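Local coordinates for cell cycle regulatory protein GcrA (Caulobacter crescentus, PDB 5YIU) that probably regulates transcription of cell-cycle genes as an activator that binds DNA through the small helical N-terminal domain seen here, at residues L15-L20 and K43-L49. Residues are numbered along the deposited sequence.
Sequences LKKLWL and KVHRLGL
This is an apolar helix-helix contact in a three-helix, helix-turn-helix-type DNA-binding domain: the C-terminal half of helix 9-21 packs against the C-terminal end of helix 37-47, which by its place as third helix is probably the recognition helix, and the residues that follow it. The two helical segments cross nearly at right angles (-95°), their axes 11.3 Å apart at closest approach, and Lys-16 and Val-44 bring their CA atoms to 7.7 Å. Leu-15, Trp-19 and Val-44 direct their CA-to-CB bonds across the gap. Leu-15, buried with chi1 t and chi2 between wells at 148°, sets its CD2 3.8 Å from Val-44 CG2 and 3.7 Å from Leu-47 CD1, while its CD1 lies 4.0 Å from Lys-43 CG. Trp-7, in the loop ahead of helix 9-21, also touches Leu-15 and Lys-43, and Ile-28 of helix 25-32 touches Trp-19. Gly-48, at phi 77°, ends the helix in a Schellman motif, with Leu-49 N hydrogen-bonded to Val-44 O at 3.2 Å; the chain thereby turns Leu-49 back toward helix 9-21, where its CD1 lies 4.2 Å from Lys-16 CA and its CB 3.9 Å from Trp-19 CD1. The indole of Trp-19 (chi1 t, chi2 -100°) offers one face to Val-44, whose CG1 makes a CH-pi contact 4.0 Å from the centroid of the five-membered ring, 23° off its normal.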
ATOM      1  N   LEU A  15      -3.500  -3.864  -1.489  1.00  8.85           N
ATOM      2  CA  LEU A  15      -2.311  -3.918  -0.649  1.00  8.15           C
ATOM      3  C   LEU A  15      -2.298  -5.196   0.173  1.00  9.29           C
ATOM      4  O   LEU A  15      -1.271  -5.885   0.267  1.00  7.68           O
ATOM      5  CB  LEU A  15      -2.256  -2.692   0.265  1.00  8.80           C
ATOM      6  CG  LEU A  15      -1.069  -2.614   1.239  1.00  9.02           C
ATOM      7  CD1 LEU A  15      -0.663  -1.160   1.482  1.00 10.44           C
ATOM      8  CD2 LEU A  15      -1.408  -3.272   2.565  1.00 11.43           C
ATOM      9  N   LYS A  16      -3.439  -5.503   0.778  1.00  7.95           N
ATOM     10  CA  LYS A  16      -3.556  -6.670   1.637  1.00  8.96           C
ATOM     11  C   LYS A  16      -3.267  -7.959   0.869  1.00  8.10           C
ATOM     12  O   LYS A  16      -2.458  -8.778   1.314  1.00  8.15           O
ATOM     13  CB  LYS A  16      -4.943  -6.703   2.271  1.00 11.84           C
ATOM     14  CG  LYS A  16      -5.205  -7.897   3.159  1.00 20.20           C
ATOM     15  CD  LYS A  16      -6.616  -7.822   3.713  1.00 25.26           C
ATOM     16  CE  LYS A  16      -7.063  -9.168   4.233  1.00 32.13           C
ATOM     17  NZ  LYS A  16      -8.464  -9.133   4.736  1.00 34.07           N
ATOM     18  N   LYS A  17      -3.901  -8.134  -0.288  1.00  7.68           N
ATOM     19  CA  LYS A  17      -3.697  -9.334  -1.094  0.56  9.18           C
ATOM     20  C   LYS A  17      -2.243  -9.485  -1.523  1.00  7.68           C
ATOM     21  O   LYS A  17      -1.651 -10.555  -1.383  1.00  7.63           O
ATOM     22  CB  LYS A  17      -4.601  -9.308  -2.330  0.56 10.23           C
ATOM     23  CG  LYS A  17      -6.076  -9.532  -2.040  1.00 16.50           C
ATOM     24  CD  LYS A  17      -6.928  -9.242  -3.273  1.00 20.72           C
ATOM     25  CE  LYS A  17      -8.373  -9.702  -3.078  1.00 27.84           C
ATOM     26  NZ  LYS A  17      -9.173  -9.609  -4.335  0.56 23.80           N
ATOM     27  N   LEU A  18      -1.665  -8.409  -2.036  1.00  7.93           N
ATOM     28  CA  LEU A  18      -0.289  -8.444  -2.515  1.00  7.96           C
ATOM     29  C   LEU A  18       0.710  -8.671  -1.387  1.00  7.53           C
ATOM     30  O   LEU A  18       1.714  -9.373  -1.557  1.00  7.95           O
ATOM     31  CB  LEU A  18       0.048  -7.176  -3.296  1.00 10.26           C
ATOM     32  CG  LEU A  18      -0.771  -6.958  -4.569  1.00  8.82           C
ATOM     33  CD1 LEU A  18      -0.293  -5.703  -5.291  1.00 12.97           C
ATOM     34  CD2 LEU A  18      -0.731  -8.183  -5.494  1.00 13.36           C
ATOM     35  N   TRP A  19       0.437  -8.088  -0.230  1.00  7.65           N
ATOM     36  CA  TRP A  19       1.308  -8.307   0.916  1.00  8.84           C
ATOM     37  C   TRP A  19       1.262  -9.776   1.338  1.00  9.11           C
ATOM     38  O   TRP A  19       2.302 -10.394   1.576  1.00  8.71           O
ATOM     39  CB  TRP A  19       0.930  -7.384   2.077  1.00  8.09           C
ATOM     40  CG  TRP A  19       1.891  -7.464   3.213  1.00  7.69           C
ATOM     41  CD1 TRP A  19       1.737  -8.171   4.366  1.00 10.11           C
ATOM     42  CD2 TRP A  19       3.172  -6.832   3.296  1.00  8.11           C
ATOM     43  NE1 TRP A  19       2.835  -8.009   5.168  1.00 10.94           N
ATOM     44  CE2 TRP A  19       3.733  -7.189   4.535  1.00  9.20           C
ATOM     45  CE3 TRP A  19       3.903  -6.001   2.436  1.00  8.46           C
ATOM     46  CZ2 TRP A  19       4.985  -6.736   4.948  1.00 11.92           C
ATOM     47  CZ3 TRP A  19       5.146  -5.549   2.848  1.00 12.76           C
ATOM     48  CH2 TRP A  19       5.675  -5.919   4.093  1.00 13.09           C
ATOM     49  N   LEU A  20       0.056 -10.336   1.420  1.00  7.23           N
ATOM     50  CA  LEU A  20      -0.099 -11.749   1.752  1.00  8.02           C
ATOM     51  C   LEU A  20       0.519 -12.648   0.681  1.00  9.36           C
ATOM     52  O   LEU A  20       0.991 -13.733   0.997  1.00  8.56           O
ATOM     53  CB  LEU A  20      -1.573 -12.096   1.973  1.00  8.11           C
ATOM     54  CG  LEU A  20      -2.216 -11.426   3.193  1.00  9.08           C
ATOM     55  CD1 LEU A  20      -3.723 -11.677   3.180  1.00 12.46           C
ATOM     56  CD2 LEU A  20      -1.586 -11.898   4.501  1.00 11.32           C
ATOM     57  N   LYS A  43       1.193   1.692   6.197  1.00  7.44           N
ATOM     58  CA  LYS A  43      -0.168   1.175   6.094  1.00  7.61           C
ATOM     59  C   LYS A  43      -0.256  -0.298   6.497  1.00  6.62           C
ATOM     60  O   LYS A  43      -1.198  -0.693   7.181  1.00  8.64           O
ATOM     61  CB  LYS A  43      -0.719   1.395   4.681  1.00  8.08           C
ATOM     62  CG  LYS A  43      -2.165   0.967   4.489  1.00  7.17           C
ATOM     63  CD  LYS A  43      -3.109   1.695   5.427  1.00  8.11           C
ATOM     64  CE  LYS A  43      -4.553   1.412   5.061  1.00  8.27           C
ATOM     65  NZ  LYS A  43      -5.494   2.080   6.010  1.00  9.82           N
ATOM     66  N   VAL A  44       0.705  -1.111   6.056  1.00  7.18           N
ATOM     67  CA  VAL A  44       0.796  -2.505   6.501  1.00  8.41           C
ATOM     68  C   VAL A  44       0.831  -2.569   8.027  1.00  8.73           C
ATOM     69  O   VAL A  44       0.140  -3.387   8.648  1.00 10.04           O
ATOM     70  CB  VAL A  44       2.053  -3.176   5.929  1.00  8.74           C
ATOM     71  CG1 VAL A  44       2.326  -4.502   6.623  1.00 10.08           C
ATOM     72  CG2 VAL A  44       1.922  -3.370   4.415  1.00  9.61           C
ATOM     73  N   HIS A  45       1.617  -1.688   8.625  1.00  9.41           N
ATOM     74  CA  HIS A  45       1.662  -1.593  10.069  1.00  8.77           C
ATOM     75  C   HIS A  45       0.301  -1.259  10.681  1.00 10.07           C
ATOM     76  O   HIS A  45      -0.144  -1.914  11.622  1.00 11.07           O
ATOM     77  CB  HIS A  45       2.697  -0.553  10.490  1.00 12.76           C
ATOM     78  CG  HIS A  45       2.900  -0.479  11.966  1.00 16.00           C
ATOM     79  ND1 HIS A  45       2.480   0.592  12.725  1.00 32.77           N
ATOM     80  CD2 HIS A  45       3.470  -1.353  12.830  1.00 19.51           C
ATOM     81  CE1 HIS A  45       2.791   0.379  13.992  1.00 17.33           C
ATOM     82  NE2 HIS A  45       3.391  -0.794  14.082  1.00 25.83           N
ATOM     83  N   ARG A  46      -0.373  -0.244  10.154  1.00  9.72           N
ATOM     84  CA  ARG A  46      -1.675   0.141  10.710  1.00 10.20           C
ATOM     85  C   ARG A  46      -2.755  -0.929  10.527  1.00 12.12           C
ATOM     86  O   ARG A  46      -3.684  -1.030  11.332  1.00 12.21           O
ATOM     87  CB  ARG A  46      -2.124   1.497  10.154  1.00 11.50           C
ATOM     88  CG  ARG A  46      -1.166   2.621  10.523  1.00  9.47           C
ATOM     89  CD  ARG A  46      -1.757   3.998  10.321  1.00 10.64           C
ATOM     90  NE  ARG A  46      -2.168   4.287   8.945  1.00  9.36           N
ATOM     91  CZ  ARG A  46      -1.349   4.628   7.953  1.00  9.72           C
ATOM     92  NH1 ARG A  46      -1.865   4.901   6.759  1.00  8.62           N
ATOM     93  NH2 ARG A  46      -0.035   4.678   8.139  1.00  9.42           N
ATOM     94  N   LEU A  47      -2.624  -1.737   9.478  1.00  9.99           N
ATOM     95  CA  LEU A  47      -3.552  -2.838   9.212  1.00 10.14           C
ATOM     96  C   LEU A  47      -3.281  -4.065  10.084  1.00 12.24           C
ATOM     97  O   LEU A  47      -4.090  -5.003  10.115  1.00 15.05           O
ATOM     98  CB  LEU A  47      -3.504  -3.232   7.737  1.00 12.31           C
ATOM     99  CG  LEU A  47      -4.086  -2.221   6.754  1.00  9.78           C
ATOM    100  CD1 LEU A  47      -3.746  -2.633   5.341  1.00 10.39           C
ATOM    101  CD2 LEU A  47      -5.591  -2.137   6.938  1.00 11.33           C
ATOM    102  N   GLY A  48      -2.147  -4.071  10.774  1.00 10.96           N
ATOM    103  CA  GLY A  48      -1.798  -5.191  11.637  1.00 11.58           C
ATOM    104  C   GLY A  48      -1.288  -6.429  10.920  1.00 12.69           C
ATOM    105  O   GLY A  48      -1.265  -7.518  11.498  1.00 12.62           O
ATOM    106  N   LEU A  49      -0.855  -6.266   9.673  1.00 13.35           N
ATOM    107  CA  LEU A  49      -0.418  -7.389   8.844  1.00 17.29           C
ATOM    108  C   LEU A  49       1.008  -7.841   9.149  1.00 22.92           C
ATOM    109  O   LEU A  49       1.887  -7.031   9.411  1.00 23.46           O
ATOM    110  CB  LEU A  49      -0.549  -7.028   7.367  1.00 17.15           C
ATOM    111  CG  LEU A  49      -1.978  -6.940   6.842  1.00 14.82           C
ATOM    112  CD1 LEU A  49      -1.997  -6.262   5.485  1.00 18.82           C
ATOM    113  CD2 LEU A  49      -2.620  -8.323   6.751  1.00 17.33           C
TER